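Local coordinates for kinesin-like protein KIF19 (Mus musculus, PDB 5GSZ), which acts as a plus-end-directed microtubule motor that regulates the length of motile cilia by depolymerizing microtubules at ciliary tips, at residues Q225-Q230 against V241-L246; S147-E152 against I184-T189. One frame throughout, in Å; residues are numbered along the deposited sequence.

Contact 1: residues Q225-Q230 against V241-L246; sequences QVAVRQ and VRQGRL
The guanidinium of R245 receives the Q225 amide oxygen at its edge, close to its own plane, with the two flat groups turned 45° apart. R245 NH2 meets an in-plane lone pair of Q225 OE1 at 2.8 Å, and R245 NE adds a weak bond to the same oxygen. NH2 also serves I179 O, so a long, extended arginine suits this buried place, where a neutral amide supplies an acceptor. On the same face, the guanidinium of R229 and the amide of Q243 stand 80° apart; Q243 OE1 lies 3.3 Å from R229 CD, while the R229 charge goes to E145. The Q243 amide lies between R229 and A227, whose small methyl leaves room for it: A227 CB is 3.5 Å from Q243 NE2. These side chains decorate one face of an antiparallel hairpin, strands 220-232 and 242-250, within the central sheet of the kinesin motor domain. Its hydrogen-bonded pairs are V226-L246, V228-G244 and Q230-R242; V226 N to L246 O, at 2.9 Å, is nearly straight. The opposite face carries V226, V228 and L246, apolar residues suited to packing: helix 89-93 and helix 123-136 cover V228 and L246. There Q230 runs alongside R242, OE1 3.7 Å from R242 CG, and its NE2 bonds Y144 OH.

Contact 2: residues S147-E152 against I184-T189; sequences SMSYLE and ITEVST
With chi1 at -63°, S149 OG lies anti to its own carbonyl carbon, and because its CB already points toward the loop this places the hydroxyl in front of the T185 backbone oxygen. I184 has CG1 anti to the backbone N (chi1 -174°) and is extended beyond it, so CD1 reaches the strand, whereas M148 holds CG in the crowded position between N and C (chi1 60°), side by side with V187. S149 OG donates to T185 O over 2.8 Å, in the plane of that carbonyl. I184 CD1 fits beside it, 3.6 Å from S149 CB and 3.7 Å from L151 CB, the leucine and isoleucine chains crossing at about a right angle. Here the loop that leads from strand 179-181 to helix 192-203 of the motor domain runs roughly antiparallel to strand 142-154 near M148 and makes a single hydrogen-bonded antiparallel bridge: M148 N gives to V187 O and V187 N gives to M148 O, each at 3.1 Å. A serine suits position 149 because it is slim enough to admit I184 yet can bond a loop carbonyl that lies outside this bridge. An alanine here would lose the hydroxyl and probably leave the T185 carbonyl less firmly held against the strand. M148 CG packs 3.9 Å from V187 CB, and both apolar side chains continue onto helix 192-203, at L199 and L198 respectively. The T185 hydroxyl turns to D160 instead, and S188 OG bonds V146 O, following the strand one residue before S147.

Overall arrangement
Of the elements joined here, strand 142-154 comes first along the chain. The chain then passes through strand 157-160 and the two-stranded sheet 171-173/179-181 before contact 2 closes this 31-residue excursion by laying 184-189 back on 147-152. Helix 192-203 follows, and strand 220-232 returns beside strand 142-154. Contact 1 closes a second, shorter loop, with ten residues between 225-230 and 241-246. The two loops stand in series, neither nested nor crossed, but meet in the sheet: A227 N to S147 O and Q225 O to S149 N are probable hydrogen bonds. Together they tie the loop leading to helix 192-203, through strands 142-154 and 220-232, to the hairpin's return strand 242-250.

Contact 1: residues Q225-Q230 against V241-L246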
ATOM      1  N   GLN A 225       5.993   5.353   7.484  1.00 47.29           N
ATOM      2  CA  GLN A 225       7.261   5.659   6.840  1.00 48.93           C
ATOM      3  C   GLN A 225       8.413   5.416   7.797  1.00 45.06           C
ATOM      4  O   GLN A 225       8.322   5.714   8.985  1.00 45.18           O
ATOM      5  CB  GLN A 225       7.315   7.079   6.298  1.00 49.01           C
ATOM      6  CG  GLN A 225       6.651   8.132   7.124  1.00 58.43           C
ATOM      7  CD  GLN A 225       7.242   9.506   6.816  1.00 72.06           C
ATOM      8  OE1 GLN A 225       8.376   9.611   6.302  1.00 64.76           O
ATOM      9  NE2 GLN A 225       6.465  10.564   7.085  1.00 66.36           N
ATOM     10  N   VAL A 226       9.475   4.828   7.259  1.00 43.97           N
ATOM     11  CA  VAL A 226      10.682   4.501   7.996  1.00 47.39           C
ATOM     12  C   VAL A 226      11.849   5.158   7.281  1.00 44.14           C
ATOM     13  O   VAL A 226      12.082   4.892   6.097  1.00 41.08           O
ATOM     14  CB  VAL A 226      10.911   2.985   8.088  1.00 45.34           C
ATOM     15  CG1 VAL A 226      12.146   2.693   8.945  1.00 42.32           C
ATOM     16  CG2 VAL A 226       9.685   2.301   8.618  1.00 40.56           C
ATOM     17  N   ALA A 227      12.583   6.001   8.001  1.00 48.23           N
ATOM     18  CA  ALA A 227      13.776   6.666   7.494  1.00 46.10           C
ATOM     19  C   ALA A 227      15.015   5.981   8.058  1.00 45.23           C
ATOM     20  O   ALA A 227      15.005   5.528   9.207  1.00 49.46           O
ATOM     21  CB  ALA A 227      13.759   8.140   7.880  1.00 39.41           C
ATOM     22  N   VAL A 228      16.074   5.886   7.249  1.00 43.44           N
ATOM     23  CA  VAL A 228      17.316   5.202   7.646  1.00 46.21           C
ATOM     24  C   VAL A 228      18.512   6.003   7.135  1.00 48.10           C
ATOM     25  O   VAL A 228      18.729   6.100   5.920  1.00 49.99           O
ATOM     26  CB  VAL A 228      17.396   3.755   7.129  1.00 42.14           C
ATOM     27  CG1 VAL A 228      18.712   3.140   7.512  1.00 42.62           C
ATOM     28  CG2 VAL A 228      16.255   2.910   7.678  1.00 46.59           C
ATOM     29  N   ARG A 229      19.299   6.556   8.046  1.00 47.78           N
ATOM     30  CA  ARG A 229      20.538   7.221   7.679  1.00 47.61           C
ATOM     31  C   ARG A 229      21.728   6.291   7.924  1.00 46.66           C
ATOM     32  O   ARG A 229      21.757   5.532   8.898  1.00 45.52           O
ATOM     33  CB  ARG A 229      20.701   8.534   8.442  1.00 50.81           C
ATOM     34  CG  ARG A 229      21.740   9.457   7.833  1.00 54.80           C
ATOM     35  CD  ARG A 229      21.463  10.889   8.174  1.00 65.28           C
ATOM     36  NE  ARG A 229      21.511  11.135   9.613  1.00 77.35           N
ATOM     37  CZ  ARG A 229      21.018  12.231  10.190  1.00 85.13           C
ATOM     38  NH1 ARG A 229      20.445  13.165   9.441  1.00 81.67           N
ATOM     39  NH2 ARG A 229      21.095  12.393  11.512  1.00 83.71           N
ATOM     40  N   GLN A 230      22.688   6.324   7.000  1.00 49.11           N
ATOM     41  CA  GLN A 230      23.821   5.407   6.971  1.00 47.56           C
ATOM     42  C   GLN A 230      25.078   6.217   6.712  1.00 50.39           C
ATOM     43  O   GLN A 230      25.223   6.811   5.636  1.00 52.36           O
ATOM     44  CB  GLN A 230      23.663   4.338   5.881  1.00 40.48           C
ATOM     45  CG  GLN A 230      24.664   3.190   5.966  1.00 43.09           C
ATOM     46  CD  GLN A 230      24.815   2.427   4.639  1.00 50.22           C
ATOM     47  OE1 GLN A 230      24.588   2.985   3.567  1.00 49.63           O
ATOM     48  NE2 GLN A 230      25.162   1.136   4.716  1.00 46.62           N
ATOM     49  N   VAL A 241      26.947  10.430   2.886  1.00 53.53           N
ATOM     50  CA  VAL A 241      26.039   9.992   3.953  1.00 55.48           C
ATOM     51  C   VAL A 241      24.663   9.669   3.354  1.00 57.42           C
ATOM     52  O   VAL A 241      24.033  10.523   2.724  1.00 64.52           O
ATOM     53  CB  VAL A 241      25.922  11.059   5.059  1.00 52.02           C
ATOM     54  CG1 VAL A 241      25.117  10.522   6.245  1.00 53.29           C
ATOM     55  CG2 VAL A 241      27.299  11.517   5.513  1.00 58.23           C
ATOM     56  N   ARG A 242      24.181   8.448   3.564  1.00 54.28           N
ATOM     57  CA  ARG A 242      23.016   7.944   2.846  1.00 51.74           C
ATOM     58  C   ARG A 242      21.744   8.101   3.672  1.00 47.30           C
ATOM     59  O   ARG A 242      21.778   8.091   4.899  1.00 49.37           O
ATOM     60  CB  ARG A 242      23.215   6.470   2.474  1.00 55.21           C
ATOM     61  CG  ARG A 242      24.478   6.192   1.685  1.00 52.38           C
ATOM     62  CD  ARG A 242      24.362   6.672   0.263  1.00 60.64           C
ATOM     63  NE  ARG A 242      25.670   6.868  -0.360  1.00 73.73           N
ATOM     64  CZ  ARG A 242      26.423   5.891  -0.860  1.00 73.31           C
ATOM     65  NH1 ARG A 242      26.011   4.630  -0.811  1.00 73.40           N
ATOM     66  NH2 ARG A 242      27.596   6.179  -1.406  1.00 74.82           N
ATOM     67  N   GLN A 243      20.609   8.242   2.980  1.00 48.35           N
ATOM     68  CA  GLN A 243      19.305   8.424   3.633  1.00 49.26           C
ATOM     69  C   GLN A 243      18.258   7.697   2.787  1.00 53.80           C
ATOM     70  O   GLN A 243      17.755   8.234   1.795  1.00 58.01           O
ATOM     71  CB  GLN A 243      18.974   9.903   3.802  1.00 49.94           C
ATOM     72  CG  GLN A 243      17.621  10.215   4.478  1.00 56.43           C
ATOM     73  CD  GLN A 243      17.664  10.094   5.994  1.00 64.36           C
ATOM     74  OE1 GLN A 243      18.524  10.696   6.646  1.00 72.41           O
ATOM     75  NE2 GLN A 243      16.723   9.335   6.568  1.00 55.72           N
ATOM     76  N   GLY A 244      17.934   6.471   3.184  1.00 52.27           N
ATOM     77  CA  GLY A 244      16.894   5.709   2.523  1.00 48.27           C
ATOM     78  C   GLY A 244      15.550   5.925   3.194  1.00 48.28           C
ATOM     79  O   GLY A 244      15.460   6.196   4.384  1.00 50.02           O
ATOM     80  N   ARG A 245      14.492   5.821   2.408  1.00 47.03           N
ATOM     81  CA  ARG A 245      13.167   6.134   2.909  1.00 43.43           C
ATOM     82  C   ARG A 245      12.207   5.072   2.395  1.00 45.12           C
ATOM     83  O   ARG A 245      12.008   4.947   1.184  1.00 45.64           O
ATOM     84  CB  ARG A 245      12.757   7.535   2.481  1.00 46.85           C
ATOM     85  CG  ARG A 245      11.852   8.200   3.473  1.00 56.66           C
ATOM     86  CD  ARG A 245      11.549   9.624   3.076  1.00 61.25           C
ATOM     87  NE  ARG A 245      10.584  10.204   4.001  1.00 68.70           N
ATOM     88  CZ  ARG A 245       9.913  11.329   3.763  1.00 74.22           C
ATOM     89  NH1 ARG A 245      10.113  11.977   2.620  1.00 67.85           N
ATOM     90  NH2 ARG A 245       9.030  11.793   4.655  1.00 70.62           N
ATOM     91  N   LEU A 246      11.650   4.279   3.313  1.00 42.60           N
ATOM     92  CA  LEU A 246      10.661   3.264   2.987  1.00 41.15           C
ATOM     93  C   LEU A 246       9.278   3.779   3.368  1.00 39.60           C
ATOM     94  O   LEU A 246       9.099   4.347   4.447  1.00 38.96           O
ATOM     95  CB  LEU A 246      10.961   1.938   3.700  1.00 40.19           C
ATOM     96  CG  LEU A 246       9.832   0.893   3.603  1.00 43.22           C
ATOM     97  CD1 LEU A 246       9.560   0.458   2.156  1.00 40.24           C
ATOM     98  CD2 LEU A 246      10.070  -0.306   4.491  1.00 40.30           C
TER

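Contact 2: residues S147-E152 against I184-T189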
ATOM      1  N   SER A 147      14.176   6.122  12.281  1.00 52.80           N
ATOM      2  CA  SER A 147      12.928   6.624  12.838  1.00 54.02           C
ATOM      3  C   SER A 147      11.758   6.155  11.981  1.00 50.05           C
ATOM      4  O   SER A 147      11.905   5.936  10.775  1.00 47.16           O
ATOM      5  CB  SER A 147      12.936   8.142  12.919  1.00 54.93           C
ATOM      6  OG  SER A 147      13.060   8.686  11.618  1.00 57.27           O
ATOM      7  N   MET A 148      10.590   5.997  12.613  1.00 52.23           N
ATOM      8  CA  MET A 148       9.365   5.681  11.884  1.00 52.38           C
ATOM      9  C   MET A 148       8.220   6.552  12.365  1.00 50.93           C
ATOM     10  O   MET A 148       8.155   6.935  13.534  1.00 58.76           O
ATOM     11  CB  MET A 148       8.940   4.222  12.028  1.00 50.34           C
ATOM     12  CG  MET A 148       8.685   3.825  13.441  1.00 54.97           C
ATOM     13  SD  MET A 148       8.030   2.161  13.569  1.00 75.15           S
ATOM     14  CE  MET A 148       6.280   2.472  13.746  1.00 56.89           C
ATOM     15  N   SER A 149       7.311   6.851  11.450  1.00 48.89           N
ATOM     16  CA  SER A 149       6.100   7.584  11.771  1.00 48.12           C
ATOM     17  C   SER A 149       4.916   6.842  11.192  1.00 47.65           C
ATOM     18  O   SER A 149       5.064   6.006  10.300  1.00 48.11           O
ATOM     19  CB  SER A 149       6.137   9.000  11.225  1.00 46.11           C
ATOM     20  OG  SER A 149       7.185   9.713  11.823  1.00 55.90           O
ATOM     21  N   TYR A 150       3.730   7.177  11.686  1.00 49.31           N
ATOM     22  CA  TYR A 150       2.513   6.487  11.259  1.00 50.52           C
ATOM     23  C   TYR A 150       1.381   7.503  11.255  1.00 49.57           C
ATOM     24  O   TYR A 150       0.941   7.942  12.318  1.00 51.49           O
ATOM     25  CB  TYR A 150       2.222   5.314  12.185  1.00 42.86           C
ATOM     26  CG  TYR A 150       1.174   4.358  11.712  1.00 39.47           C
ATOM     27  CD1 TYR A 150       1.145   3.916  10.401  1.00 44.36           C
ATOM     28  CD2 TYR A 150       0.231   3.841  12.605  1.00 43.43           C
ATOM     29  CE1 TYR A 150       0.161   2.995   9.969  1.00 46.15           C
ATOM     30  CE2 TYR A 150      -0.730   2.920  12.197  1.00 42.49           C
ATOM     31  CZ  TYR A 150      -0.761   2.503  10.887  1.00 43.46           C
ATOM     32  OH  TYR A 150      -1.714   1.610  10.498  1.00 44.30           O
ATOM     33  N   LEU A 151       0.912   7.876  10.069  1.00 49.95           N
ATOM     34  CA  LEU A 151      -0.018   8.986   9.926  1.00 50.19           C
ATOM     35  C   LEU A 151      -1.249   8.548   9.132  1.00 48.16           C
ATOM     36  O   LEU A 151      -1.241   7.514   8.453  1.00 45.91           O
ATOM     37  CB  LEU A 151       0.678  10.178   9.256  1.00 42.56           C
ATOM     38  CG  LEU A 151       1.182   9.891   7.845  1.00 43.51           C
ATOM     39  CD1 LEU A 151       0.433  10.704   6.809  1.00 43.79           C
ATOM     40  CD2 LEU A 151       2.665  10.100   7.762  1.00 52.32           C
ATOM     41  N   GLU A 152      -2.321   9.333   9.250  1.00 43.63           N
ATOM     42  CA  GLU A 152      -3.484   9.186   8.393  1.00 42.89           C
ATOM     43  C   GLU A 152      -3.553  10.339   7.408  1.00 44.80           C
ATOM     44  O   GLU A 152      -3.150  11.458   7.721  1.00 46.51           O
ATOM     45  CB  GLU A 152      -4.778   9.155   9.193  1.00 47.72           C
ATOM     46  CG  GLU A 152      -6.006   8.734   8.396  1.00 48.59           C
ATOM     47  CD  GLU A 152      -7.263   8.776   9.233  1.00 55.03           C
ATOM     48  OE1 GLU A 152      -7.491   9.818   9.893  1.00 57.12           O
ATOM     49  OE2 GLU A 152      -7.987   7.749   9.275  1.00 50.93           O
ATOM     50  N   ILE A 184       5.367  15.436  13.521  1.00 60.03           N
ATOM     51  CA  ILE A 184       4.869  14.090  13.772  1.00 61.31           C
ATOM     52  C   ILE A 184       5.832  13.324  14.678  1.00 59.97           C
ATOM     53  O   ILE A 184       7.056  13.471  14.607  1.00 57.49           O
ATOM     54  CB  ILE A 184       4.618  13.358  12.434  1.00 60.34           C
ATOM     55  CG1 ILE A 184       3.952  12.001  12.659  1.00 54.03           C
ATOM     56  CG2 ILE A 184       5.914  13.204  11.637  1.00 58.90           C
ATOM     57  CD1 ILE A 184       3.468  11.365  11.391  1.00 54.53           C
ATOM     58  N   THR A 185       5.253  12.494  15.538  1.00 56.20           N
ATOM     59  CA  THR A 185       5.995  11.597  16.410  1.00 56.29           C
ATOM     60  C   THR A 185       6.944  10.680  15.634  1.00 60.06           C
ATOM     61  O   THR A 185       6.661  10.258  14.511  1.00 60.44           O
ATOM     62  CB  THR A 185       4.995  10.767  17.198  1.00 55.30           C
ATOM     63  OG1 THR A 185       4.120  11.658  17.889  1.00 61.03           O
ATOM     64  CG2 THR A 185       5.681   9.839  18.181  1.00 56.22           C
ATOM     65  N   GLU A 186       8.076  10.350  16.261  1.00 63.68           N
ATOM     66  CA  GLU A 186       9.087   9.492  15.654  1.00 62.42           C
ATOM     67  C   GLU A 186       9.580   8.473  16.666  1.00 61.99           C
ATOM     68  O   GLU A 186      10.181   8.846  17.673  1.00 67.84           O
ATOM     69  CB  GLU A 186      10.251  10.323  15.133  1.00 62.25           C
ATOM     70  CG  GLU A 186       9.852  11.204  13.986  1.00 60.74           C
ATOM     71  CD  GLU A 186      10.954  12.124  13.590  1.00 66.55           C
ATOM     72  OE1 GLU A 186      11.941  12.215  14.350  1.00 70.94           O
ATOM     73  OE2 GLU A 186      10.838  12.755  12.524  1.00 75.47           O
ATOM     74  N   VAL A 187       9.352   7.190  16.370  1.00 62.02           N
ATOM     75  CA  VAL A 187       9.706   6.054  17.214  1.00 62.55           C
ATOM     76  C   VAL A 187      11.037   5.465  16.746  1.00 67.66           C
ATOM     77  O   VAL A 187      11.427   5.612  15.581  1.00 64.05           O
ATOM     78  CB  VAL A 187       8.564   5.013  17.157  1.00 64.10           C
ATOM     79  CG1 VAL A 187       8.909   3.733  17.924  1.00 70.73           C
ATOM     80  CG2 VAL A 187       7.289   5.621  17.694  1.00 64.18           C
ATOM     81  N   SER A 188      11.762   4.803  17.676  1.00 73.44           N
ATOM     82  CA  SER A 188      13.026   4.146  17.353  1.00 71.85           C
ATOM     83  C   SER A 188      13.217   2.801  18.053  1.00 77.74           C
ATOM     84  O   SER A 188      14.338   2.268  18.028  1.00 77.33           O
ATOM     85  CB  SER A 188      14.214   5.044  17.712  1.00 63.55           C
ATOM     86  OG  SER A 188      14.154   6.273  17.026  1.00 65.22           O
ATOM     87  N   THR A 189      12.186   2.246  18.692  1.00 74.45           N
ATOM     88  CA  THR A 189      12.345   0.980  19.397  1.00 75.29           C
ATOM     89  C   THR A 189      12.510  -0.170  18.409  1.00 72.60           C
ATOM     90  O   THR A 189      11.953  -0.165  17.305  1.00 63.86           O
ATOM     91  CB  THR A 189      11.154   0.706  20.317  1.00 75.58           C
ATOM     92  OG1 THR A 189       9.971   0.500  19.534  1.00 63.77           O
ATOM     93  CG2 THR A 189      10.951   1.874  21.295  1.00 77.68           C
TER